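Local coordinates for protein GNA33 (PDB 2G6G) that probably acts as a lytic transglycosylase, cleaving MurNAc-GlcNAc linkages in peptidoglycan with formation of a 1,6-anhydro bond in the MurNAc, at residues 358-363 against 400-405; 366-371 against 385-390. All coordinates share one frame; numbering follows the deposited sequence.

Contact 1: residues 358-363 against 400-405; sequences AHPVTR and GKQKTT. With SO4 (sulfate ion), chain C.
P360 brings its CA within 5.0 Å of the CA of Q402, while the CA atoms of A358 and T404 stand 6.6 Å apart, so the turn after strand 352-358 fits against the corner where helix 393-401 gives way to strand 403-413 of the 3D domain. At the close end the proline presses its ring on backbone: P360 CB lies 3.8 Å from K401 O. Beside it, V361 CG2 meets K401 CD at 3.7 Å; K401 is extended beyond CG, and its aliphatic shaft passes the valine at a slant. The turn keeps its form through H359, whose ND1 accepts N-H bonds from both V361 and T362, the latter nearly straight (172°), with both donors tilted from the ring plane. Where the two segments diverge, a water donates to A358 O at 2.6 Å, accepts from Q402 NE2 at 2.7 Å and bonds to T404 OG1, which also pairs with T357 OG1. T404 CG2 packs on A358 O. T405 N donates to O2 of a sulfate, probably from the crystallisation liquor, though the ion's placement near R363 is doubtful. Direct contact is van der Waals, carbon against carbon or carbonyl oxygen, and one water links the segments; the buried Q402 amide is held at both ends, since its OE1 probably bonds to W389 NE1, which should fix its rotation.

Contact 2: residues 366-371 against 385-390; sequences LNRLIM and VDYFWG
L366 and I370 touch the Y387 ring at different atoms, from a strand whose local axis runs at 90° to that of 385-390, the two axes 9.0 Å apart at closest approach. I370 CG2 sits in the ring plane at the edge, 3.6 Å from Y387 CE1. With CG1 of I370 between the backbone N and the carbonyl carbon (chi1 63°), its branch is sent on toward V385, where CD1 of I370 and CG1 of V385 meet tip to tip at 3.7 Å. L366 CD2 forms the second bump: it lies 4.1 Å from Y387 CE2 and 4.0 Å from W389 CH2, lodged at the notch between the two aromatic side chains. Such crossed strands, packed through inward side chains, are consistent with the double-psi beta-barrel relationship of the 3D domain, with side chains of strands 365-374 and 384-391 probably meeting in its interior. R368 crosses Y387 at about a right angle, its guanidinium 75° from the ring plane, and puts CD 3.3 Å from Y387 OH; the hydroxyl and R368 NH1 each have a weak hydrogen bond to E337 O. The two aromatics also touch each other: Y387 CD2 lies 3.3 Å above the W389 face, offset toward its rim.

Overall arrangement
Along the chain contact 2 is nested inside the loop closed by contact 1, and the two centres are 12 Å apart. Contact 1 is a surface contact and contact 2 a buried one; they lie about 20 Å and about 13 Å from the centre of the chain. They meet at W389: the probable Q402 OE1 to W389 NE1 bond, 2.6 Å, joins them, and W389 CZ2 lies 3.7 Å from P360 CD. A second meeting point is H359 N, 3.9 Å from L366 CB on strand 365-374. Strand 384-391 leads directly into helix 393-401, so one chain passage serves both contacts. The sulfate belongs to contact 1, by R363 and T405, and does not by itself mark a substrate site.

Contact 1: residues 358-363 against 400-405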
loop_
_atom_site.group_PDB
_atom_site.type_symbol
_atom_site.label_atom_id
_atom_site.label_comp_id
_atom_site.label_asym_id
_atom_site.label_seq_id
_atom_site.Cartn_x
_atom_site.Cartn_y
_atom_site.Cartn_z
ATOM N N ALA A 358 13.837 -0.628 16.292
ATOM C CA ALA A 358 15.070 -1.379 16.102
ATOM C C ALA A 358 15.124 -1.971 14.676
ATOM O O ALA A 358 14.095 -2.345 14.097
ATOM C CB ALA A 358 15.176 -2.484 17.145
ATOM N N HIS A 359 16.322 -2.075 14.109
ATOM C CA HIS A 359 16.469 -2.765 12.822
ATOM C C HIS A 359 16.120 -4.238 13.041
ATOM O O HIS A 359 16.553 -4.822 14.029
ATOM C CB HIS A 359 17.908 -2.593 12.307
ATOM C CG HIS A 359 18.133 -3.161 10.942
ATOM N ND1 HIS A 359 18.312 -4.510 10.719
ATOM C CD2 HIS A 359 18.186 -2.565 9.728
ATOM C CE1 HIS A 359 18.489 -4.714 9.426
ATOM N NE2 HIS A 359 18.401 -3.551 8.804
ATOM N N PRO A 360 15.300 -4.838 12.148
ATOM C CA PRO A 360 14.828 -6.214 12.356
ATOM C C PRO A 360 15.930 -7.293 12.458
ATOM O O PRO A 360 15.694 -8.370 13.020
ATOM C CB PRO A 360 13.925 -6.467 11.138
ATOM C CG PRO A 360 14.325 -5.461 10.132
ATOM C CD PRO A 360 14.719 -4.252 10.921
ATOM N N VAL A 361 17.113 -7.002 11.926
ATOM C CA VAL A 361 18.208 -7.964 11.853
ATOM C C VAL A 361 19.371 -7.573 12.778
ATOM O O VAL A 361 19.793 -8.375 13.609
ATOM C CB VAL A 361 18.679 -8.183 10.382
ATOM C CG1 VAL A 361 20.070 -8.821 10.313
ATOM C CG2 VAL A 361 17.679 -9.057 9.644
ATOM N N THR A 362 19.872 -6.347 12.651
ATOM C CA THR A 362 21.063 -5.963 13.420
ATOM C C THR A 362 20.719 -5.576 14.862
ATOM O O THR A 362 21.596 -5.595 15.728
ATOM C CB THR A 362 21.823 -4.814 12.764
ATOM O OG1 THR A 362 20.960 -3.676 12.689
ATOM C CG2 THR A 362 22.327 -5.186 11.364
ATOM N N ARG A 363 19.447 -5.236 15.095
ATOM C CA ARG A 363 18.968 -4.651 16.366
ATOM C C ARG A 363 19.558 -3.262 16.692
ATOM O O ARG A 363 19.443 -2.774 17.817
ATOM C CB ARG A 363 19.154 -5.621 17.550
ATOM C CG ARG A 363 18.597 -7.037 17.316
ATOM C CD ARG A 363 17.061 -7.029 17.138
ATOM N NE ARG A 363 16.415 -6.152 18.121
ATOM C CZ ARG A 363 15.098 -6.049 18.310
ATOM N NH1 ARG A 363 14.247 -6.781 17.593
ATOM N NH2 ARG A 363 14.630 -5.218 19.237
ATOM N N GLY A 400 9.753 -9.035 5.823
ATOM C CA GLY A 400 9.188 -10.220 6.448
ATOM C C GLY A 400 9.648 -10.444 7.884
ATOM O O GLY A 400 8.922 -11.048 8.664
ATOM N N LYS A 401 10.846 -9.975 8.230
ATOM C CA LYS A 401 11.395 -10.093 9.584
ATOM C C LYS A 401 10.980 -8.971 10.543
ATOM O O LYS A 401 11.210 -9.073 11.747
ATOM C CB LYS A 401 12.932 -10.151 9.528
ATOM C CG LYS A 401 13.442 -11.397 8.831
ATOM C CD LYS A 401 14.902 -11.283 8.473
ATOM C CE LYS A 401 15.395 -12.572 7.824
ATOM N NZ LYS A 401 16.875 -12.682 7.964
ATOM N N GLN A 402 10.407 -7.892 10.018
ATOM C CA GLN A 402 10.065 -6.715 10.824
ATOM C C GLN A 402 8.743 -6.798 11.580
ATOM O O GLN A 402 7.665 -6.699 10.995
ATOM C CB GLN A 402 10.075 -5.462 9.954
ATOM C CG GLN A 402 10.284 -4.193 10.757
ATOM C CD GLN A 402 10.399 -3.019 9.892
ATOM O OE1 GLN A 402 9.868 -3.012 8.766
ATOM N NE2 GLN A 402 11.083 -1.986 10.385
ATOM N N LYS A 403 8.841 -7.014 12.891
ATOM C CA LYS A 403 7.720 -6.868 13.806
ATOM C C LYS A 403 8.288 -6.417 15.149
ATOM O O LYS A 403 8.557 -7.225 16.044
ATOM C CB LYS A 403 6.929 -8.156 13.932
ATOM C CG LYS A 403 5.518 -7.946 14.487
ATOM C CD LYS A 403 4.878 -9.305 14.803
ATOM C CE LYS A 403 3.561 -9.128 15.552
ATOM N NZ LYS A 403 2.952 -10.445 15.979
ATOM N N THR A 404 8.479 -5.105 15.234
ATOM C CA THR A 404 9.177 -4.443 16.291
ATOM C C THR A 404 8.258 -3.430 16.984
ATOM O O THR A 404 7.241 -3.010 16.424
ATOM C CB THR A 404 10.440 -3.686 15.743
ATOM O OG1 THR A 404 10.059 -2.806 14.676
ATOM C CG2 THR A 404 11.530 -4.642 15.224
ATOM N N THR A 405 8.615 -3.048 18.205
ATOM C CA THR A 405 7.943 -1.964 18.875
ATOM C C THR A 405 8.483 -0.615 18.343
ATOM O O THR A 405 9.686 -0.415 18.250
ATOM C CB THR A 405 8.128 -2.081 20.402
ATOM O OG1 THR A 405 7.486 -3.282 20.855
ATOM C CG2 THR A 405 7.523 -0.905 21.122
HETATM S S SO4 C . 11.282 -4.334 19.223
HETATM O O1 SO4 C . 12.609 -4.491 19.745
HETATM O O2 SO4 C . 10.424 -3.940 20.288
HETATM O O3 SO4 C . 10.836 -5.564 18.610
HETATM O O4 SO4 C . 11.337 -3.286 18.233
HETATM O O HOH W 1 11.802 -2.266 12.956
#

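Contact 2: residues 366-371 against 385-390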
loop_
_atom_site.group_PDB
_atom_site.type_symbol
_atom_site.label_atom_id
_atom_site.label_comp_id
_atom_site.label_asym_id
_atom_site.label_seq_id
_atom_site.Cartn_x
_atom_site.Cartn_y
_atom_site.Cartn_z
ATOM N N LEU A 366 16.996 2.142 14.568
ATOM C CA LEU A 366 16.553 2.584 13.289
ATOM C C LEU A 366 15.628 3.726 13.642
ATOM O O LEU A 366 14.468 3.505 13.972
ATOM C CB LEU A 366 15.794 1.461 12.599
ATOM C CG LEU A 366 15.374 1.621 11.144
ATOM C CD1 LEU A 366 16.592 1.893 10.291
ATOM C CD2 LEU A 366 14.695 0.338 10.675
ATOM N N ASN A 367 16.167 4.931 13.642
ATOM C CA ASN A 367 15.473 6.119 14.117
ATOM C C ASN A 367 15.453 7.028 12.955
ATOM O O ASN A 367 16.520 7.465 12.541
ATOM C CB ASN A 367 16.320 6.882 15.108
ATOM C CG ASN A 367 16.286 6.324 16.476
ATOM O OD1 ASN A 367 15.270 5.839 16.949
ATOM N ND2 ASN A 367 17.422 6.418 17.155
ATOM N N ARG A 368 14.286 7.342 12.419
ATOM C CA ARG A 368 14.289 8.197 11.246
ATOM C C ARG A 368 12.971 8.848 10.903
ATOM O O ARG A 368 11.898 8.342 11.253
ATOM C CB ARG A 368 14.800 7.432 10.045
ATOM C CG ARG A 368 13.895 6.332 9.604
ATOM C CD ARG A 368 14.580 5.554 8.519
ATOM N NE ARG A 368 15.975 5.231 8.822
ATOM C CZ ARG A 368 16.825 4.674 7.964
ATOM N NH1 ARG A 368 16.424 4.379 6.734
ATOM N NH2 ARG A 368 18.079 4.416 8.332
ATOM N N LEU A 369 13.090 9.959 10.182
ATOM C CA LEU A 369 11.958 10.623 9.560
ATOM C C LEU A 369 11.599 9.931 8.275
ATOM O O LEU A 369 12.293 10.085 7.274
ATOM C CB LEU A 369 12.278 12.074 9.189
ATOM C CG LEU A 369 11.939 13.197 10.143
ATOM C CD1 LEU A 369 12.315 14.489 9.426
ATOM C CD2 LEU A 369 10.493 13.198 10.553
ATOM N N ILE A 370 10.509 9.198 8.302
ATOM C CA ILE A 370 9.916 8.645 7.075
ATOM C C ILE A 370 8.723 9.530 6.698
ATOM O O ILE A 370 8.361 10.433 7.458
ATOM C CB ILE A 370 9.507 7.174 7.259
ATOM C CG1 ILE A 370 8.418 7.051 8.316
ATOM C CG2 ILE A 370 10.751 6.332 7.667
ATOM C CD1 ILE A 370 7.741 5.715 8.318
HETATM N N MSE A 371 8.163 9.343 5.514
HETATM C CA MSE A 371 7.031 10.159 5.108
HETATM C C MSE A 371 5.802 9.276 5.161
HETATM O O MSE A 371 5.797 8.212 4.586
HETATM C CB MSE A 371 7.244 10.711 3.702
HETATM C CG MSE A 371 8.478 11.580 3.578
HETATM SE SE MSE A 371 8.453 13.087 4.816
HETATM C CE MSE A 371 10.184 12.852 5.690
ATOM N N VAL A 385 2.935 1.723 12.209
ATOM C CA VAL A 385 3.554 1.978 10.927
ATOM C C VAL A 385 3.779 0.664 10.167
ATOM O O VAL A 385 4.171 -0.343 10.768
ATOM C CB VAL A 385 4.923 2.711 11.132
ATOM C CG1 VAL A 385 5.527 3.145 9.798
ATOM C CG2 VAL A 385 4.713 3.970 12.002
ATOM N N ASP A 386 3.496 0.660 8.865
ATOM C CA ASP A 386 4.066 -0.356 7.962
ATOM C C ASP A 386 5.278 0.311 7.304
ATOM O O ASP A 386 5.144 1.300 6.574
ATOM C CB ASP A 386 3.071 -0.779 6.904
ATOM C CG ASP A 386 3.131 -2.263 6.599
ATOM O OD1 ASP A 386 3.945 -2.983 7.217
ATOM O OD2 ASP A 386 2.353 -2.738 5.743
ATOM N N TYR A 387 6.469 -0.182 7.597
ATOM C CA TYR A 387 7.681 0.462 7.059
ATOM C C TYR A 387 7.989 -0.012 5.635
ATOM O O TYR A 387 8.232 -1.177 5.434
ATOM C CB TYR A 387 8.857 0.114 7.979
ATOM C CG TYR A 387 10.168 0.813 7.675
ATOM C CD1 TYR A 387 10.261 2.198 7.688
ATOM C CD2 TYR A 387 11.319 0.083 7.410
ATOM C CE1 TYR A 387 11.485 2.847 7.426
ATOM C CE2 TYR A 387 12.553 0.717 7.156
ATOM C CZ TYR A 387 12.620 2.094 7.171
ATOM O OH TYR A 387 13.806 2.742 6.922
ATOM N N PHE A 388 8.016 0.882 4.664
ATOM C CA PHE A 388 8.316 0.478 3.277
ATOM C C PHE A 388 9.817 0.284 3.066
ATOM O O PHE A 388 10.574 1.223 3.181
ATOM C CB PHE A 388 7.746 1.465 2.253
ATOM C CG PHE A 388 8.052 1.099 0.824
ATOM C CD1 PHE A 388 7.557 -0.083 0.264
ATOM C CD2 PHE A 388 8.842 1.926 0.039
ATOM C CE1 PHE A 388 7.842 -0.424 -1.038
ATOM C CE2 PHE A 388 9.138 1.581 -1.272
ATOM C CZ PHE A 388 8.651 0.414 -1.807
ATOM N N TRP A 389 10.228 -0.938 2.751
ATOM C CA TRP A 389 11.656 -1.254 2.652
ATOM C C TRP A 389 12.289 -1.044 1.269
ATOM O O TRP A 389 13.504 -1.123 1.143
ATOM C CB TRP A 389 11.902 -2.679 3.111
ATOM C CG TRP A 389 11.968 -2.820 4.571
ATOM C CD1 TRP A 389 10.977 -3.246 5.386
ATOM C CD2 TRP A 389 13.090 -2.533 5.410
ATOM N NE1 TRP A 389 11.405 -3.267 6.693
ATOM C CE2 TRP A 389 12.703 -2.825 6.735
ATOM C CE3 TRP A 389 14.379 -2.056 5.171
ATOM C CZ2 TRP A 389 13.569 -2.660 7.833
ATOM C CZ3 TRP A 389 15.250 -1.883 6.261
ATOM C CH2 TRP A 389 14.829 -2.181 7.583
ATOM N N GLY A 390 11.478 -0.788 0.242
ATOM C CA GLY A 390 11.996 -0.613 -1.130
ATOM C C GLY A 390 11.633 -1.821 -1.983
ATOM O O GLY A 390 10.738 -2.602 -1.625
#